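Local coordinates for nigritoxine (Vibrio nigripulchritudo, PDB 5M41), which is a bacterial toxin that acts on crustaceans and insects, has a new fold, and works by a mechanism that remains unclear, at residues P515-P520 / E524-E529; E548-R553 / E627-K632. One frame throughout, in Å; residues are numbered along the deposited sequence.

Contact 1: P515-P520 / E524-E529; sequences PVPNEP and ENRLQE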
ATOM      1  N   PRO A 515      16.574  21.098  35.753  1.00 91.14           N
ATOM      2  CA  PRO A 515      16.281  22.531  35.785  1.00 93.77           C
ATOM      3  C   PRO A 515      15.666  22.992  34.482  1.00 91.09           C
ATOM      4  O   PRO A 515      16.059  22.509  33.429  1.00 91.87           O
ATOM      5  CB  PRO A 515      17.667  23.168  35.950  1.00 96.44           C
ATOM      6  CG  PRO A 515      18.471  22.133  36.653  1.00 98.31           C
ATOM      7  CD  PRO A 515      17.977  20.816  36.121  1.00 93.22           C
ATOM      8  N   VAL A 516      14.693  23.896  34.568  1.00 95.59           N
ATOM      9  CA  VAL A 516      14.131  24.574  33.400  1.00100.43           C
ATOM     10  C   VAL A 516      15.195  25.568  32.928  1.00111.91           C
ATOM     11  O   VAL A 516      15.246  26.687  33.441  1.00117.24           O
ATOM     12  CB  VAL A 516      12.823  25.330  33.753  1.00 97.14           C
ATOM     13  CG1 VAL A 516      12.250  26.031  32.526  1.00 95.13           C
ATOM     14  CG2 VAL A 516      11.795  24.390  34.373  1.00 92.62           C
ATOM     15  N   PRO A 517      16.035  25.170  31.943  1.00121.30           N
ATOM     16  CA  PRO A 517      17.343  25.817  31.688  1.00127.96           C
ATOM     17  C   PRO A 517      17.284  27.330  31.398  1.00135.51           C
ATOM     18  O   PRO A 517      17.638  27.779  30.291  1.00141.95           O
ATOM     19  CB  PRO A 517      17.907  25.028  30.488  1.00122.36           C
ATOM     20  CG  PRO A 517      17.091  23.777  30.414  1.00120.22           C
ATOM     21  CD  PRO A 517      15.726  24.171  30.901  1.00118.15           C
ATOM     22  N   ASN A 518      16.858  28.089  32.418  1.00139.08           N
ATOM     23  CA  ASN A 518      16.661  29.542  32.351  1.00139.42           C
ATOM     24  C   ASN A 518      16.212  30.105  33.697  1.00139.16           C
ATOM     25  O   ASN A 518      16.951  30.856  34.339  1.00139.26           O
ATOM     26  CB  ASN A 518      15.646  29.929  31.267  1.00140.21           C
ATOM     27  CG  ASN A 518      16.294  30.617  30.079  1.00143.07           C
ATOM     28  OD1 ASN A 518      17.519  30.766  30.018  1.00144.02           O
ATOM     29  ND2 ASN A 518      15.470  31.048  29.129  1.00142.90           N
ATOM     30  N   GLU A 519      15.003  29.727  34.114  1.00132.87           N
ATOM     31  CA  GLU A 519      14.412  30.199  35.367  1.00129.36           C
ATOM     32  C   GLU A 519      14.875  29.340  36.546  1.00124.13           C
ATOM     33  O   GLU A 519      14.508  28.159  36.638  1.00120.71           O
ATOM     34  CB  GLU A 519      12.884  30.171  35.293  1.00125.17           C
ATOM     35  CG  GLU A 519      12.308  30.300  33.894  1.00124.33           C
ATOM     36  CD  GLU A 519      11.043  29.481  33.717  1.00123.68           C
ATOM     37  OE1 GLU A 519      10.958  28.364  34.273  1.00121.50           O
ATOM     38  OE2 GLU A 519      10.128  29.951  33.015  1.00121.38           O
ATOM     39  N   PRO A 520      15.676  29.929  37.459  1.00122.29           N
ATOM     40  CA  PRO A 520      16.128  29.167  38.622  1.00115.00           C
ATOM     41  C   PRO A 520      14.956  28.886  39.559  1.00106.65           C
ATOM     42  O   PRO A 520      13.990  29.653  39.589  1.00100.18           O
ATOM     43  CB  PRO A 520      17.144  30.111  39.300  1.00119.42           C
ATOM     44  CG  PRO A 520      17.385  31.232  38.337  1.00120.56           C
ATOM     45  CD  PRO A 520      16.132  31.331  37.520  1.00123.70           C
ATOM     46  N   GLU A 524      11.582  20.411  35.745  1.00 80.26           N
ATOM     47  CA  GLU A 524      10.637  19.730  34.875  1.00 77.01           C
ATOM     48  C   GLU A 524      11.170  18.331  34.625  1.00 75.21           C
ATOM     49  O   GLU A 524      12.356  18.062  34.865  1.00 77.82           O
ATOM     50  CB  GLU A 524      10.509  20.478  33.549  1.00 77.62           C
ATOM     51  CG  GLU A 524      11.715  20.273  32.642  1.00 79.13           C
ATOM     52  CD  GLU A 524      11.796  21.255  31.497  1.00 81.48           C
ATOM     53  OE1 GLU A 524      10.853  22.046  31.314  1.00 82.71           O
ATOM     54  OE2 GLU A 524      12.817  21.233  30.776  1.00 86.09           O
ATOM     55  N   ASN A 525      10.302  17.449  34.132  1.00 71.56           N
ATOM     56  CA  ASN A 525      10.668  16.060  33.834  1.00 66.69           C
ATOM     57  C   ASN A 525      11.122  15.916  32.388  1.00 65.41           C
ATOM     58  O   ASN A 525      10.560  16.546  31.492  1.00 66.29           O
ATOM     59  CB  ASN A 525       9.502  15.112  34.139  1.00 63.80           C
ATOM     60  CG  ASN A 525       9.040  15.202  35.588  1.00 64.78           C
ATOM     61  OD1 ASN A 525       9.705  14.711  36.496  1.00 67.95           O
ATOM     62  ND2 ASN A 525       7.899  15.837  35.810  1.00 62.98           N
ATOM     63  N   ARG A 526      12.153  15.104  32.168  1.00 62.58           N
ATOM     64  CA  ARG A 526      12.656  14.865  30.829  1.00 63.14           C
ATOM     65  C   ARG A 526      13.203  13.478  30.714  1.00 59.91           C
ATOM     66  O   ARG A 526      13.943  13.037  31.605  1.00 59.55           O
ATOM     67  CB  ARG A 526      13.740  15.870  30.463  1.00 70.10           C
ATOM     68  CG  ARG A 526      13.223  17.081  29.716  1.00 77.07           C
ATOM     69  CD  ARG A 526      14.378  17.803  29.057  1.00 86.58           C
ATOM     70  NE  ARG A 526      13.918  18.672  27.980  1.00 97.34           N
ATOM     71  CZ  ARG A 526      14.077  19.992  27.958  1.00103.55           C
ATOM     72  NH1 ARG A 526      14.699  20.614  28.956  1.00107.93           N
ATOM     73  NH2 ARG A 526      13.618  20.691  26.927  1.00106.43           N
ATOM     74  N   LEU A 527      12.843  12.795  29.620  1.00 54.78           N
ATOM     75  CA  LEU A 527      13.447  11.513  29.289  1.00 52.15           C
ATOM     76  C   LEU A 527      14.861  11.775  28.753  1.00 54.92           C
ATOM     77  O   LEU A 527      15.049  12.530  27.788  1.00 53.41           O
ATOM     78  CB  LEU A 527      12.619  10.762  28.249  1.00 50.10           C
ATOM     79  CG  LEU A 527      11.304  10.146  28.758  1.00 50.46           C
ATOM     80  CD1 LEU A 527      10.361   9.792  27.606  1.00 45.85           C
ATOM     81  CD2 LEU A 527      11.557   8.947  29.676  1.00 48.35           C
ATOM     82  N   GLN A 528      15.860  11.161  29.379  1.00 54.68           N
ATOM     83  CA  GLN A 528      17.236  11.459  28.999  1.00 55.37           C
ATOM     84  C   GLN A 528      18.030  10.189  28.901  1.00 53.16           C
ATOM     85  O   GLN A 528      17.752   9.215  29.599  1.00 53.44           O
ATOM     86  CB  GLN A 528      17.870  12.433  29.993  1.00 57.50           C
ATOM     87  CG  GLN A 528      17.374  13.862  29.847  1.00 58.77           C
ATOM     88  CD  GLN A 528      18.119  14.854  30.734  1.00 62.12           C
ATOM     89  OE1 GLN A 528      18.211  14.674  31.945  1.00 61.64           O
ATOM     90  NE2 GLN A 528      18.620  15.923  30.132  1.00 63.13           N
ATOM     91  N   GLU A 529      18.996  10.187  27.998  1.00 55.53           N
ATOM     92  CA  GLU A 529      19.919   9.075  27.918  1.00 56.75           C
ATOM     93  C   GLU A 529      21.221   9.427  28.677  1.00 58.25           C
ATOM     94  O   GLU A 529      21.709  10.558  28.598  1.00 56.85           O
ATOM     95  CB  GLU A 529      20.206   8.704  26.462  1.00 59.41           C
ATOM     96  CG  GLU A 529      21.158   9.654  25.758  1.00 64.37           C
ATOM     97  CD  GLU A 529      21.981   9.003  24.654  1.00 65.45           C
ATOM     98  OE1 GLU A 529      22.484   7.867  24.822  1.00 64.56           O
ATOM     99  OE2 GLU A 529      22.134   9.660  23.605  1.00 67.18           O
TER

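Contact 2: E548-R553 / E627-K632; sequences EEFDFR and EWLVRK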
ATOM      1  N   GLU A 548      12.299  10.082  17.946  1.00 52.14           N
ATOM      2  CA  GLU A 548      12.937   9.059  18.761  1.00 50.64           C
ATOM      3  C   GLU A 548      12.239   8.868  20.124  1.00 49.31           C
ATOM      4  O   GLU A 548      12.067   7.725  20.567  1.00 46.31           O
ATOM      5  CB  GLU A 548      14.431   9.365  18.931  1.00 54.36           C
ATOM      6  CG  GLU A 548      15.269   8.137  19.237  1.00 58.03           C
ATOM      7  CD  GLU A 548      16.729   8.471  19.545  1.00 62.22           C
ATOM      8  OE1 GLU A 548      17.236   9.519  19.090  1.00 62.78           O
ATOM      9  OE2 GLU A 548      17.373   7.675  20.251  1.00 63.07           O
ATOM     10  N   GLU A 549      11.860   9.969  20.792  1.00 49.46           N
ATOM     11  CA  GLU A 549      11.069   9.870  22.052  1.00 48.10           C
ATOM     12  C   GLU A 549       9.743   9.144  21.799  1.00 46.72           C
ATOM     13  O   GLU A 549       9.294   8.328  22.618  1.00 44.11           O
ATOM     14  CB  GLU A 549      10.758  11.238  22.682  1.00 48.00           C
ATOM     15  CG  GLU A 549      10.101  11.094  24.055  1.00 50.84           C
ATOM     16  CD  GLU A 549       9.964  12.400  24.829  1.00 53.78           C
ATOM     17  OE1 GLU A 549      10.929  13.196  24.835  1.00 54.77           O
ATOM     18  OE2 GLU A 549       8.878  12.635  25.433  1.00 52.99           O
ATOM     19  N   PHE A 550       9.123   9.454  20.664  1.00 44.51           N
ATOM     20  CA  PHE A 550       7.845   8.821  20.299  1.00 44.32           C
ATOM     21  C   PHE A 550       8.039   7.307  20.175  1.00 44.29           C
ATOM     22  O   PHE A 550       7.273   6.534  20.731  1.00 41.56           O
ATOM     23  CB  PHE A 550       7.278   9.429  19.000  1.00 43.41           C
ATOM     24  CG  PHE A 550       5.966   8.819  18.553  1.00 42.09           C
ATOM     25  CD1 PHE A 550       4.764   9.230  19.110  1.00 41.88           C
ATOM     26  CD2 PHE A 550       5.944   7.839  17.559  1.00 42.05           C
ATOM     27  CE1 PHE A 550       3.557   8.691  18.680  1.00 40.39           C
ATOM     28  CE2 PHE A 550       4.741   7.295  17.128  1.00 43.31           C
ATOM     29  CZ  PHE A 550       3.546   7.721  17.697  1.00 40.60           C
ATOM     30  N   ASP A 551       9.086   6.894  19.464  1.00 46.80           N
ATOM     31  CA  ASP A 551       9.375   5.476  19.299  1.00 48.01           C
ATOM     32  C   ASP A 551       9.722   4.835  20.667  1.00 47.43           C
ATOM     33  O   ASP A 551       9.237   3.743  21.003  1.00 45.47           O
ATOM     34  CB  ASP A 551      10.498   5.304  18.268  1.00 50.41           C
ATOM     35  CG  ASP A 551      10.905   3.859  18.068  1.00 52.85           C
ATOM     36  OD1 ASP A 551      10.073   3.032  17.649  1.00 56.68           O
ATOM     37  OD2 ASP A 551      12.078   3.538  18.318  1.00 58.36           O
ATOM     38  N   PHE A 552      10.532   5.522  21.474  1.00 45.83           N
ATOM     39  CA  PHE A 552      10.817   5.011  22.812  1.00 45.34           C
ATOM     40  C   PHE A 552       9.535   4.817  23.615  1.00 43.95           C
ATOM     41  O   PHE A 552       9.349   3.788  24.275  1.00 43.90           O
ATOM     42  CB  PHE A 552      11.768   5.919  23.585  1.00 45.38           C
ATOM     43  CG  PHE A 552      11.835   5.598  25.054  1.00 45.81           C
ATOM     44  CD1 PHE A 552      12.636   4.562  25.512  1.00 47.31           C
ATOM     45  CD2 PHE A 552      11.095   6.326  25.974  1.00 44.79           C
ATOM     46  CE1 PHE A 552      12.699   4.253  26.860  1.00 46.54           C
ATOM     47  CE2 PHE A 552      11.143   6.026  27.331  1.00 46.16           C
ATOM     48  CZ  PHE A 552      11.952   4.987  27.775  1.00 47.86           C
ATOM     49  N   ARG A 553       8.656   5.810  23.547  1.00 41.90           N
ATOM     50  CA  ARG A 553       7.421   5.782  24.325  1.00 43.66           C
ATOM     51  C   ARG A 553       6.497   4.655  23.904  1.00 43.76           C
ATOM     52  O   ARG A 553       5.789   4.110  24.739  1.00 43.77           O
ATOM     53  CB  ARG A 553       6.704   7.123  24.264  1.00 42.33           C
ATOM     54  CG  ARG A 553       7.303   8.181  25.182  1.00 44.62           C
ATOM     55  CD  ARG A 553       6.511   9.465  25.045  1.00 42.37           C
ATOM     56  NE  ARG A 553       6.927  10.518  25.962  1.00 42.21           N
ATOM     57  CZ  ARG A 553       6.566  10.614  27.242  1.00 43.59           C
ATOM     58  NH1 ARG A 553       5.791   9.689  27.823  1.00 43.20           N
ATOM     59  NH2 ARG A 553       7.001  11.645  27.958  1.00 43.18           N
ATOM     60  N   GLU A 627       5.133  15.044  16.727  1.00 50.45           N
ATOM     61  CA  GLU A 627       5.686  16.157  17.482  1.00 50.84           C
ATOM     62  C   GLU A 627       4.633  16.622  18.498  1.00 49.45           C
ATOM     63  O   GLU A 627       4.964  16.899  19.661  1.00 47.80           O
ATOM     64  CB  GLU A 627       6.106  17.300  16.540  1.00 53.63           C
ATOM     65  CG  GLU A 627       7.345  16.982  15.703  1.00 56.63           C
ATOM     66  CD  GLU A 627       7.785  18.109  14.775  1.00 58.60           C
ATOM     67  OE1 GLU A 627       7.022  19.046  14.508  1.00 61.77           O
ATOM     68  OE2 GLU A 627       8.918  18.059  14.280  1.00 66.43           O
ATOM     69  N   TRP A 628       3.364  16.669  18.073  1.00 46.02           N
ATOM     70  CA  TRP A 628       2.313  17.148  18.962  1.00 45.56           C
ATOM     71  C   TRP A 628       2.209  16.298  20.205  1.00 44.29           C
ATOM     72  O   TRP A 628       2.076  16.828  21.315  1.00 45.98           O
ATOM     73  CB  TRP A 628       0.967  17.291  18.234  1.00 44.30           C
ATOM     74  CG  TRP A 628      -0.084  18.006  19.058  1.00 44.60           C
ATOM     75  CD1 TRP A 628      -0.500  19.333  18.949  1.00 45.51           C
ATOM     76  CD2 TRP A 628      -0.875  17.454  20.167  1.00 41.42           C
ATOM     77  NE1 TRP A 628      -1.475  19.617  19.881  1.00 45.23           N
ATOM     78  CE2 TRP A 628      -1.729  18.542  20.648  1.00 43.23           C
ATOM     79  CE3 TRP A 628      -0.949  16.209  20.791  1.00 41.33           C
ATOM     80  CZ2 TRP A 628      -2.626  18.366  21.698  1.00 42.15           C
ATOM     81  CZ3 TRP A 628      -1.851  16.044  21.850  1.00 39.24           C
ATOM     82  CH2 TRP A 628      -2.662  17.096  22.290  1.00 42.19           C
ATOM     83  N   LEU A 629       2.279  14.977  20.039  1.00 44.20           N
ATOM     84  CA  LEU A 629       2.098  14.034  21.152  1.00 43.21           C
ATOM     85  C   LEU A 629       3.278  14.009  22.131  1.00 44.26           C
ATOM     86  O   LEU A 629       3.089  13.920  23.349  1.00 44.87           O
ATOM     87  CB  LEU A 629       1.821  12.617  20.619  1.00 43.42           C
ATOM     88  CG  LEU A 629       0.439  12.458  19.959  1.00 44.22           C
ATOM     89  CD1 LEU A 629       0.352  11.194  19.098  1.00 43.09           C
ATOM     90  CD2 LEU A 629      -0.660  12.499  21.021  1.00 42.13           C
ATOM     91  N   VAL A 630       4.489  14.082  21.594  1.00 43.13           N
ATOM     92  CA  VAL A 630       5.678  14.176  22.413  1.00 43.13           C
ATOM     93  C   VAL A 630       5.600  15.483  23.202  1.00 44.88           C
ATOM     94  O   VAL A 630       5.836  15.485  24.401  1.00 43.87           O
ATOM     95  CB  VAL A 630       6.971  14.094  21.555  1.00 43.09           C
ATOM     96  CG1 VAL A 630       8.202  14.511  22.361  1.00 44.36           C
ATOM     97  CG2 VAL A 630       7.147  12.674  21.016  1.00 42.52           C
ATOM     98  N   ARG A 631       5.227  16.579  22.538  1.00 45.20           N
ATOM     99  CA  ARG A 631       5.177  17.889  23.195  1.00 47.67           C
ATOM    100  C   ARG A 631       4.087  17.968  24.271  1.00 48.50           C
ATOM    101  O   ARG A 631       4.200  18.747  25.216  1.00 49.19           O
ATOM    102  CB  ARG A 631       5.021  18.996  22.155  1.00 51.93           C
ATOM    103  CG  ARG A 631       5.034  20.415  22.703  1.00 54.81           C
ATOM    104  CD  ARG A 631       4.994  21.442  21.579  1.00 59.27           C
ATOM    105  NE  ARG A 631       3.883  21.207  20.657  1.00 62.21           N
ATOM    106  CZ  ARG A 631       4.027  20.942  19.358  1.00 64.29           C
ATOM    107  NH1 ARG A 631       5.233  20.896  18.814  1.00 64.34           N
ATOM    108  NH2 ARG A 631       2.964  20.735  18.597  1.00 61.49           N
ATOM    109  N   LYS A 632       3.044  17.141  24.146  1.00 48.17           N
ATOM    110  CA  LYS A 632       1.930  17.132  25.101  1.00 46.41           C
ATOM    111  C   LYS A 632       2.434  16.886  26.525  1.00 46.68           C
ATOM    112  O   LYS A 632       1.954  17.519  27.464  1.00 46.50           O
ATOM    113  CB  LYS A 632       0.842  16.117  24.666  1.00 48.44           C
ATOM    114  CG  LYS A 632      -0.230  15.724  25.687  1.00 49.69           C
ATOM    115  CD  LYS A 632       0.139  14.418  26.388  1.00 53.43           C
ATOM    116  CE  LYS A 632      -0.793  14.124  27.550  1.00 55.16           C
ATOM    117  NZ  LYS A 632      -0.237  13.132  28.528  1.00 52.00           N
TER
HETATM  118  O   HOH W   1       7.840  14.870  26.107  1.00 39.83           O

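Contact 1: P515-P520 / E524-E529
V516 and P517, just past the end of strand 505-515, lie against the side chains of E524 and R526 where the chain returns along strand 523-532. The contact is thus the connection of a beta hairpin, formed by the two middle strands of a four-stranded antiparallel sheet, and it sits at the protein surface.

Van der Waals contact across the loop is light, and mostly sets carbons of V516 and P517 against the charged ends of E524 and R526. The CG2 branch of V516 comes within 4.0 Å of E524 OE1 and also meets E524 CB, the two side chains crossing at about a right angle. The ring of P517 uses its CD corner, which lies 4.1 Å from E524 OE2 and approaches the R526 guanidinium at its edge, near the plane, 4.2 Å from NH1.

Polar bonds do not bridge 515-520 and 524-529 directly; backbone bonds outside this pair of segments tie the hairpin, E524 with V514 and R526 with R512 along the strands, and V516 with N522 at the turn.

The salt bridge lies within the strand, between E524 and R526, two residues apart, and draws both ends together beside P517. CG of E524 stands between its backbone N and carbonyl carbon (chi1 75°), and the extended chain beyond it carries the carboxylate toward the loop. R526 NE also has a long, weak ion pair with D542 of the adjacent strand 538-542. The salt bridge itself joins R526 NH1 to E524 OE2 at 2.7 Å.

Contact 2: E548-R553 / E627-K632
V630 turns its two methyl groups onto neighbouring residues of helix 546-555, CG1 to the carboxylate end of E549 and CG2 to the backbone and CB of F550. This is a buried helix-helix packing, the short segments crossing at 73° with their axes 9.5 Å apart.

With CG1 anti to the backbone N (chi1 167°), V630 splits its branches between the two partners. CG1 lies 3.7 Å from E549 CD, while CG2 meets F550 CB at 3.8 Å. The F550 ring reaches on to L629, whose CD1 approaches CE1 obliquely at 4.1 Å; P579 also touches F550, and Y580 and Y609 touch L629.

E549 is extended toward helix 625-632, and R553, one turn later, forms a side-on salt bridge with it. NE and NH2 both point to OE2, which lies in the guanidinium plane; the NE bond is 2.9 Å long and nearly straight (163°), using the anti lone pair, whereas the NH2 bond is longer and more bent. Y511 and N577 also bind this guanidinium, and F633 makes a cation-pi contact with R553. A water then bridges the helices, donating to E549 OE2 at 2.6 Å and to V630 O at 2.7 Å.

Overall arrangement
Contact 1 is a surface contact between a loop and its own hairpin strand, whereas contact 2 is buried and joins helix segments with 73 residues between them. Their centres lie about 16 Å apart, and L527 connects them: strand 523-532 lays this leucine on helix 546-555, with L527 CD2 3.8 Å from F552 CE2 and CD1 3.8 Å from E549 CG. Both contain an acid-arginine salt bridge within one segment, but their settings differ. In contact 1 the pair is partly exposed and beside a proline; in contact 2 it is buried, its arginine has further hydrogen-bond partners and a cation-pi contact, and a water links it to the opposing helix.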